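Local coordinates for protein aminotransferase (Neisseria meningitidis Z2491, PDB 3JTX) that probably transfers amino groups between amino acids and keto acids, using pyridoxal phosphate held as a Schiff base on an active-site lysine, at residues A[153-158]-A[181-186]; A[125-130]-A[146-151]. One frame throughout, in Å; residues are numbered along the deposited sequence.

Contact 1 (A[153-158]-A[181-186])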
ATOM      1  N   SER A 153      32.463 -15.885  -1.186  1.00 27.11           N
ATOM      2  CA  SER A 153      31.142 -16.305  -0.701  1.00 26.86           C
ATOM      3  C   SER A 153      30.060 -15.244  -0.957  1.00 26.12           C
ATOM      4  O   SER A 153      28.900 -15.582  -1.216  1.00 26.07           O
ATOM      5  CB  SER A 153      31.200 -16.601   0.798  1.00 26.97           C
ATOM      6  OG  SER A 153      31.237 -15.393   1.559  1.00 28.31           O
ATOM      7  N   PHE A 154      30.464 -13.975  -0.883  1.00 24.96           N
ATOM      8  CA  PHE A 154      29.562 -12.814  -0.862  1.00 24.64           C
ATOM      9  C   PHE A 154      28.583 -12.821   0.330  1.00 24.91           C
ATOM     10  O   PHE A 154      27.563 -12.137   0.289  1.00 24.90           O
ATOM     11  CB  PHE A 154      28.824 -12.638  -2.206  1.00 24.30           C
ATOM     12  CG  PHE A 154      29.742 -12.564  -3.385  1.00 22.66           C
ATOM     13  CD1 PHE A 154      30.381 -11.382  -3.707  1.00 21.34           C
ATOM     14  CD2 PHE A 154      29.995 -13.691  -4.151  1.00 23.72           C
ATOM     15  CE1 PHE A 154      31.258 -11.315  -4.777  1.00 22.36           C
ATOM     16  CE2 PHE A 154      30.868 -13.638  -5.233  1.00 23.20           C
ATOM     17  CZ  PHE A 154      31.496 -12.450  -5.548  1.00 23.38           C
ATOM     18  N   ASN A 155      28.906 -13.563   1.396  1.00 25.10           N
ATOM     19  CA  ASN A 155      28.152 -13.452   2.651  1.00 25.33           C
ATOM     20  C   ASN A 155      28.509 -12.142   3.346  1.00 25.11           C
ATOM     21  O   ASN A 155      29.610 -11.643   3.160  1.00 24.19           O
ATOM     22  CB  ASN A 155      28.461 -14.614   3.595  1.00 25.84           C
ATOM     23  CG  ASN A 155      28.110 -15.971   3.004  1.00 27.65           C
ATOM     24  OD1 ASN A 155      28.822 -16.954   3.227  1.00 33.81           O
ATOM     25  ND2 ASN A 155      27.033 -16.032   2.247  1.00 29.46           N
ATOM     26  N   PRO A 156      27.581 -11.581   4.151  1.00 25.39           N
ATOM     27  CA  PRO A 156      27.838 -10.318   4.862  1.00 25.71           C
ATOM     28  C   PRO A 156      28.950 -10.413   5.905  1.00 26.29           C
ATOM     29  O   PRO A 156      29.010 -11.391   6.636  1.00 26.14           O
ATOM     30  CB  PRO A 156      26.506 -10.020   5.566  1.00 25.80           C
ATOM     31  CG  PRO A 156      25.497 -10.927   4.942  1.00 25.86           C
ATOM     32  CD  PRO A 156      26.243 -12.118   4.456  1.00 25.33           C
ATOM     33  N   ASP A 157      29.804  -9.391   5.966  1.00 27.05           N
ATOM     34  CA  ASP A 157      30.881  -9.306   6.951  1.00 27.83           C
ATOM     35  C   ASP A 157      30.423  -8.493   8.159  1.00 28.36           C
ATOM     36  O   ASP A 157      30.590  -7.272   8.222  1.00 28.67           O
ATOM     37  CB  ASP A 157      32.132  -8.678   6.330  1.00 27.94           C
ATOM     38  CG  ASP A 157      33.342  -8.741   7.248  1.00 27.99           C
ATOM     39  OD1 ASP A 157      33.209  -9.141   8.420  1.00 27.12           O
ATOM     40  OD2 ASP A 157      34.442  -8.392   6.788  1.00 29.85           O
ATOM     41  N   TRP A 158      29.857  -9.193   9.132  1.00 29.39           N
ATOM     42  CA  TRP A 158      29.236  -8.537  10.285  1.00 30.05           C
ATOM     43  C   TRP A 158      30.237  -7.861  11.225  1.00 30.97           C
ATOM     44  O   TRP A 158      29.860  -6.943  11.945  1.00 30.99           O
ATOM     45  CB  TRP A 158      28.407  -9.529  11.088  1.00 29.82           C
ATOM     46  CG  TRP A 158      27.366 -10.277  10.305  1.00 28.44           C
ATOM     47  CD1 TRP A 158      27.372 -11.602  10.015  1.00 26.97           C
ATOM     48  CD2 TRP A 158      26.160  -9.747   9.731  1.00 27.21           C
ATOM     49  NE1 TRP A 158      26.256 -11.935   9.285  1.00 26.69           N
ATOM     50  CE2 TRP A 158      25.489 -10.816   9.110  1.00 25.78           C
ATOM     51  CE3 TRP A 158      25.582  -8.475   9.689  1.00 27.57           C
ATOM     52  CZ2 TRP A 158      24.271 -10.655   8.443  1.00 27.57           C
ATOM     53  CZ3 TRP A 158      24.363  -8.319   9.034  1.00 26.56           C
ATOM     54  CH2 TRP A 158      23.727  -9.403   8.418  1.00 26.50           C
ATOM     55  N   SER A 181      24.364 -10.678  -5.839  1.00 17.02           N
ATOM     56  CA  SER A 181      25.420 -11.720  -5.860  1.00 16.57           C
ATOM     57  C   SER A 181      24.926 -13.148  -6.128  1.00 17.16           C
ATOM     58  O   SER A 181      25.732 -14.028  -6.472  1.00 17.89           O
ATOM     59  CB  SER A 181      26.227 -11.703  -4.552  1.00 16.98           C
ATOM     60  OG  SER A 181      25.514 -12.324  -3.488  1.00 15.22           O
ATOM     61  N   GLY A 182      23.630 -13.386  -5.937  1.00 16.93           N
ATOM     62  CA  GLY A 182      23.041 -14.715  -6.039  1.00 16.68           C
ATOM     63  C   GLY A 182      23.305 -15.607  -4.828  1.00 17.26           C
ATOM     64  O   GLY A 182      22.838 -16.745  -4.770  1.00 17.34           O
ATOM     65  N   SER A 183      24.052 -15.091  -3.856  1.00 17.02           N
ATOM     66  CA  SER A 183      24.483 -15.884  -2.724  1.00 17.07           C
ATOM     67  C   SER A 183      23.310 -16.260  -1.839  1.00 16.36           C
ATOM     68  O   SER A 183      22.441 -15.421  -1.549  1.00 15.85           O
ATOM     69  CB  SER A 183      25.490 -15.110  -1.871  1.00 17.15           C
ATOM     70  OG  SER A 183      25.853 -15.891  -0.719  1.00 21.25           O
ATOM     71  N   VAL A 184      23.302 -17.512  -1.395  1.00 15.63           N
ATOM     72  CA  VAL A 184      22.307 -17.986  -0.432  1.00 14.79           C
ATOM     73  C   VAL A 184      23.003 -18.131   0.925  1.00 14.60           C
ATOM     74  O   VAL A 184      23.965 -18.903   1.063  1.00 13.72           O
ATOM     75  CB  VAL A 184      21.684 -19.319  -0.903  1.00 15.27           C
ATOM     76  CG1 VAL A 184      20.797 -19.947   0.176  1.00 14.94           C
ATOM     77  CG2 VAL A 184      20.872 -19.088  -2.203  1.00 14.30           C
ATOM     78  N   LEU A 185      22.543 -17.379   1.920  1.00 13.73           N
ATOM     79  CA  LEU A 185      23.131 -17.459   3.252  1.00 13.61           C
ATOM     80  C   LEU A 185      22.968 -18.899   3.760  1.00 14.87           C
ATOM     81  O   LEU A 185      21.881 -19.483   3.677  1.00 14.81           O
ATOM     82  CB  LEU A 185      22.466 -16.464   4.206  1.00 13.56           C
ATOM     83  CG  LEU A 185      23.196 -16.232   5.529  1.00 13.11           C
ATOM     84  CD1 LEU A 185      24.591 -15.633   5.292  1.00 13.32           C
ATOM     85  CD2 LEU A 185      22.375 -15.377   6.470  1.00 11.20           C
ATOM     86  N   ASP A 186      24.049 -19.480   4.263  1.00 15.00           N
ATOM     87  CA  ASP A 186      24.018 -20.888   4.600  1.00 15.76           C
ATOM     88  C   ASP A 186      23.831 -21.108   6.105  1.00 14.90           C
ATOM     89  O   ASP A 186      23.598 -20.159   6.839  1.00 13.99           O
ATOM     90  CB  ASP A 186      25.249 -21.580   4.033  1.00 17.03           C
ATOM     91  CG  ASP A 186      26.556 -21.041   4.584  1.00 20.66           C
ATOM     92  OD1 ASP A 186      26.567 -20.193   5.509  1.00 25.64           O
ATOM     93  OD2 ASP A 186      27.603 -21.462   4.049  1.00 27.09           O
TER
HETATM   94  O   HOH W   1      27.713 -18.041  -1.178  1.00 37.39           O
HETATM   95  O   HOH W   2      25.638 -10.896  -1.175  1.00 15.32           O
HETATM   96  O   HOH W   3      24.915 -14.419   1.709  1.00 30.06           O
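Water carries most of the polar traffic between Phe154 and Asn155 on one loop and Ser181 and Ser183 on the other; no direct hydrogen bond between them is clear. Both loops follow parallel strands (143-148 and 169-175) of the large sheet in this fold-type I aminotransferase, and the second runs into helix 187-200, whose N-cap is Asp186. Each carries an ST turn, in which Ser153 OG accepts from Asn155 N and Ser181 OG from Ser183 N. Ser183 OG stands anti to its own backbone N (chi1 177°), which puts it beside Ser153 O and Asn155 ND2 and makes it the hub of the waters. One water joins it to Ser153 O and another to Asn155 ND2, which lies 3.2 Å from Ser183 OG but at a poor angle for a direct bond. A third water donates to Phe154 O and sits 2.7 Å from Ser181 OG. The dry part is small: Ser181 CB approaches Phe154 CB at 3.6 Å and comes obliquely to the ring, which meets Trp330 edge-to-face. On the other flank Leu185 reaches over with one methyl, its CD1 lying 3.9 Å from Asn155 ND2 and 4.0 Å from Pro156 CD.

Contact 2 (A[125-130]-A[146-151])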
ATOM      1  N   SER A 125      22.353  -3.386   6.813  1.00 16.89           N
ATOM      2  CA  SER A 125      22.031  -3.904   5.486  1.00 16.52           C
ATOM      3  C   SER A 125      23.245  -4.558   4.852  1.00 16.60           C
ATOM      4  O   SER A 125      24.368  -4.153   5.122  1.00 16.13           O
ATOM      5  CB  SER A 125      21.563  -2.758   4.565  1.00 17.34           C
ATOM      6  OG  SER A 125      21.465  -3.171   3.196  1.00 17.17           O
ATOM      7  N   PRO A 126      23.030  -5.558   3.975  1.00 16.56           N
ATOM      8  CA  PRO A 126      24.161  -6.000   3.170  1.00 16.49           C
ATOM      9  C   PRO A 126      24.614  -4.875   2.239  1.00 16.95           C
ATOM     10  O   PRO A 126      23.862  -3.904   2.017  1.00 16.36           O
ATOM     11  CB  PRO A 126      23.581  -7.171   2.371  1.00 17.03           C
ATOM     12  CG  PRO A 126      22.130  -6.841   2.273  1.00 16.55           C
ATOM     13  CD  PRO A 126      21.797  -6.273   3.606  1.00 16.27           C
ATOM     14  N   ASN A 127      25.838  -5.004   1.727  1.00 17.18           N
ATOM     15  CA  ASN A 127      26.405  -4.050   0.770  1.00 18.03           C
ATOM     16  C   ASN A 127      27.274  -4.833  -0.216  1.00 18.28           C
ATOM     17  O   ASN A 127      28.288  -5.405   0.196  1.00 17.86           O
ATOM     18  CB  ASN A 127      27.221  -3.003   1.501  1.00 17.97           C
ATOM     19  CG  ASN A 127      27.550  -1.792   0.646  1.00 19.22           C
ATOM     20  OD1 ASN A 127      26.790  -1.403  -0.249  1.00 18.38           O
ATOM     21  ND2 ASN A 127      28.689  -1.148   0.961  1.00 20.24           N
ATOM     22  N   PRO A 128      26.872  -4.890  -1.512  1.00 18.37           N
ATOM     23  CA  PRO A 128      25.756  -4.207  -2.187  1.00 18.86           C
ATOM     24  C   PRO A 128      24.370  -4.465  -1.589  1.00 19.47           C
ATOM     25  O   PRO A 128      24.118  -5.541  -1.015  1.00 19.13           O
ATOM     26  CB  PRO A 128      25.824  -4.743  -3.630  1.00 18.57           C
ATOM     27  CG  PRO A 128      27.201  -5.194  -3.811  1.00 18.77           C
ATOM     28  CD  PRO A 128      27.623  -5.733  -2.456  1.00 18.59           C
ATOM     29  N   PHE A 129      23.483  -3.477  -1.740  1.00 20.03           N
ATOM     30  CA  PHE A 129      22.169  -3.494  -1.093  1.00 20.78           C
ATOM     31  C   PHE A 129      21.027  -3.353  -2.097  1.00 20.96           C
ATOM     32  O   PHE A 129      21.235  -3.006  -3.255  1.00 21.00           O
ATOM     33  CB  PHE A 129      22.088  -2.386  -0.022  1.00 20.81           C
ATOM     34  CG  PHE A 129      22.204  -0.981  -0.558  1.00 22.73           C
ATOM     35  CD1 PHE A 129      23.450  -0.397  -0.762  1.00 24.54           C
ATOM     36  CD2 PHE A 129      21.068  -0.227  -0.826  1.00 24.30           C
ATOM     37  CE1 PHE A 129      23.562   0.892  -1.254  1.00 25.31           C
ATOM     38  CE2 PHE A 129      21.171   1.073  -1.303  1.00 25.82           C
ATOM     39  CZ  PHE A 129      22.423   1.631  -1.527  1.00 26.06           C
ATOM     40  N   TYR A 130      19.817  -3.646  -1.634  1.00 21.69           N
ATOM     41  CA  TYR A 130      18.595  -3.385  -2.390  1.00 21.43           C
ATOM     42  C   TYR A 130      18.051  -2.051  -1.924  1.00 21.54           C
ATOM     43  O   TYR A 130      17.909  -1.811  -0.719  1.00 21.15           O
ATOM     44  CB  TYR A 130      17.569  -4.504  -2.162  1.00 21.45           C
ATOM     45  CG  TYR A 130      16.241  -4.371  -2.883  1.00 21.13           C
ATOM     46  CD1 TYR A 130      16.169  -4.297  -4.270  1.00 22.67           C
ATOM     47  CD2 TYR A 130      15.043  -4.395  -2.170  1.00 23.26           C
ATOM     48  CE1 TYR A 130      14.922  -4.226  -4.927  1.00 24.18           C
ATOM     49  CE2 TYR A 130      13.794  -4.319  -2.819  1.00 22.63           C
ATOM     50  CZ  TYR A 130      13.739  -4.229  -4.184  1.00 25.35           C
ATOM     51  OH  TYR A 130      12.491  -4.143  -4.803  1.00 24.95           O
ATOM     52  N   PHE A 146      26.286  -0.685   6.934  1.00 19.99           N
ATOM     53  CA  PHE A 146      26.513  -1.654   5.865  1.00 20.68           C
ATOM     54  C   PHE A 146      27.490  -2.757   6.246  1.00 20.87           C
ATOM     55  O   PHE A 146      28.592  -2.485   6.713  1.00 22.01           O
ATOM     56  CB  PHE A 146      26.974  -0.913   4.597  1.00 20.59           C
ATOM     57  CG  PHE A 146      25.905  -0.035   3.999  1.00 20.56           C
ATOM     58  CD1 PHE A 146      24.828  -0.595   3.325  1.00 19.89           C
ATOM     59  CD2 PHE A 146      25.971   1.344   4.112  1.00 20.14           C
ATOM     60  CE1 PHE A 146      23.831   0.207   2.786  1.00 21.31           C
ATOM     61  CE2 PHE A 146      24.981   2.148   3.582  1.00 21.00           C
ATOM     62  CZ  PHE A 146      23.915   1.586   2.901  1.00 20.79           C
ATOM     63  N   ALA A 147      27.053  -4.008   6.080  1.00 21.03           N
ATOM     64  CA  ALA A 147      27.903  -5.187   6.208  1.00 20.67           C
ATOM     65  C   ALA A 147      28.305  -5.625   4.794  1.00 21.05           C
ATOM     66  O   ALA A 147      27.469  -6.145   4.044  1.00 20.16           O
ATOM     67  CB  ALA A 147      27.172  -6.313   6.931  1.00 20.73           C
ATOM     68  N   ASN A 148      29.569  -5.403   4.433  1.00 21.76           N
ATOM     69  CA  ASN A 148      30.060  -5.677   3.077  1.00 22.50           C
ATOM     70  C   ASN A 148      30.079  -7.155   2.744  1.00 22.49           C
ATOM     71  O   ASN A 148      30.308  -7.996   3.623  1.00 21.78           O
ATOM     72  CB  ASN A 148      31.464  -5.101   2.855  1.00 23.29           C
ATOM     73  CG  ASN A 148      31.473  -3.593   2.773  1.00 24.73           C
ATOM     74  OD1 ASN A 148      30.433  -2.936   2.661  1.00 25.00           O
ATOM     75  ND2 ASN A 148      32.664  -3.024   2.862  1.00 29.18           N
ATOM     76  N   CYS A 149      29.841  -7.448   1.465  1.00 22.57           N
ATOM     77  CA  CYS A 149      29.738  -8.813   0.951  1.00 23.15           C
ATOM     78  C   CYS A 149      30.823  -9.088  -0.102  1.00 23.85           C
ATOM     79  O   CYS A 149      30.570  -8.989  -1.303  1.00 23.62           O
ATOM     80  CB  CYS A 149      28.355  -9.001   0.341  1.00 23.40           C
ATOM     81  SG  CYS A 149      27.041  -8.760   1.536  1.00 23.18           S
ATOM     82  N   PRO A 150      32.055  -9.394   0.351  1.00 24.39           N
ATOM     83  CA  PRO A 150      33.173  -9.625  -0.567  1.00 24.53           C
ATOM     84  C   PRO A 150      33.233 -11.049  -1.090  1.00 24.77           C
ATOM     85  O   PRO A 150      32.710 -11.964  -0.454  1.00 24.62           O
ATOM     86  CB  PRO A 150      34.396  -9.351   0.320  1.00 24.64           C
ATOM     87  CG  PRO A 150      33.961  -9.833   1.670  1.00 24.67           C
ATOM     88  CD  PRO A 150      32.502  -9.403   1.761  1.00 24.66           C
ATOM     89  N   ALA A 151      33.893 -11.223  -2.235  1.00 25.46           N
ATOM     90  CA  ALA A 151      34.180 -12.537  -2.814  1.00 25.74           C
ATOM     91  C   ALA A 151      35.014 -13.375  -1.845  1.00 26.25           C
ATOM     92  O   ALA A 151      35.694 -12.815  -0.992  1.00 26.33           O
ATOM     93  CB  ALA A 151      34.942 -12.369  -4.142  1.00 25.38           C
TER
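Phe129 has Phe146 CZ over one face, 4.1 Å above the plane and offset toward the rim, while Asn127 OD1 lies at its edge, in plane. The two rings are oblique, their planes 38° apart, with Phe146 CE1 3.6 Å from Phe129 CD1. Pro126 O sits at the edge of the Phe146 ring and also accepts from Ser125 OG. Asn127 CB packs on Phe146 CB at 3.7 Å, and CG, anti to the backbone N (chi1 -165°), continues across the phenylalanine, with amide and ring planes 39° apart. The Asn127 amide runs beside that of Asn148, pointing the same way; ND2 donates to Asn148 OD1 over 3.0 Å, tilted from the acceptor's carbonyl plane, and also to Arg361 O, while Asn148 ND2 bonds Thr363 OG1. Behind these side chains the backbones pair: Ala147 N donates to Ser125 O at 2.9 Å, Asn127 N only weakly to Ala147 O, and Cys149 N to Asn127 O, the carbonyl of the cis peptide bond to Pro128. Pro126 CB meets Cys149 SG at 3.9 Å on the other face of the sheet. This is the parallel strand pairing of a beta-alpha-beta unit, with helix 131-139 as the crossover, at the edge of the aminotransferase large-domain sheet.

Contact 2 is buried and contact 1 only partly so, although their centres lie just 8 Å apart. Strand 143-148 connects them: it forms half of the pairing in 125-130/146-151, and the loop that follows it supplies 153-158. The chain folds back on itself there, as Asp157 N lies 2.8 Å from Asn148 O, a probable hydrogen bond, and Pro156 CA packs on Cys149 SG at 3.8 Å. Their chemistry follows their place. In and just beyond the strand ends, direct backbone bonds, an amide pair and two phenylalanines do the joining; between the two loops beyond the strands, waters bridge hydroxyls, carbonyls and an amide, with a thin apolar seam beside them.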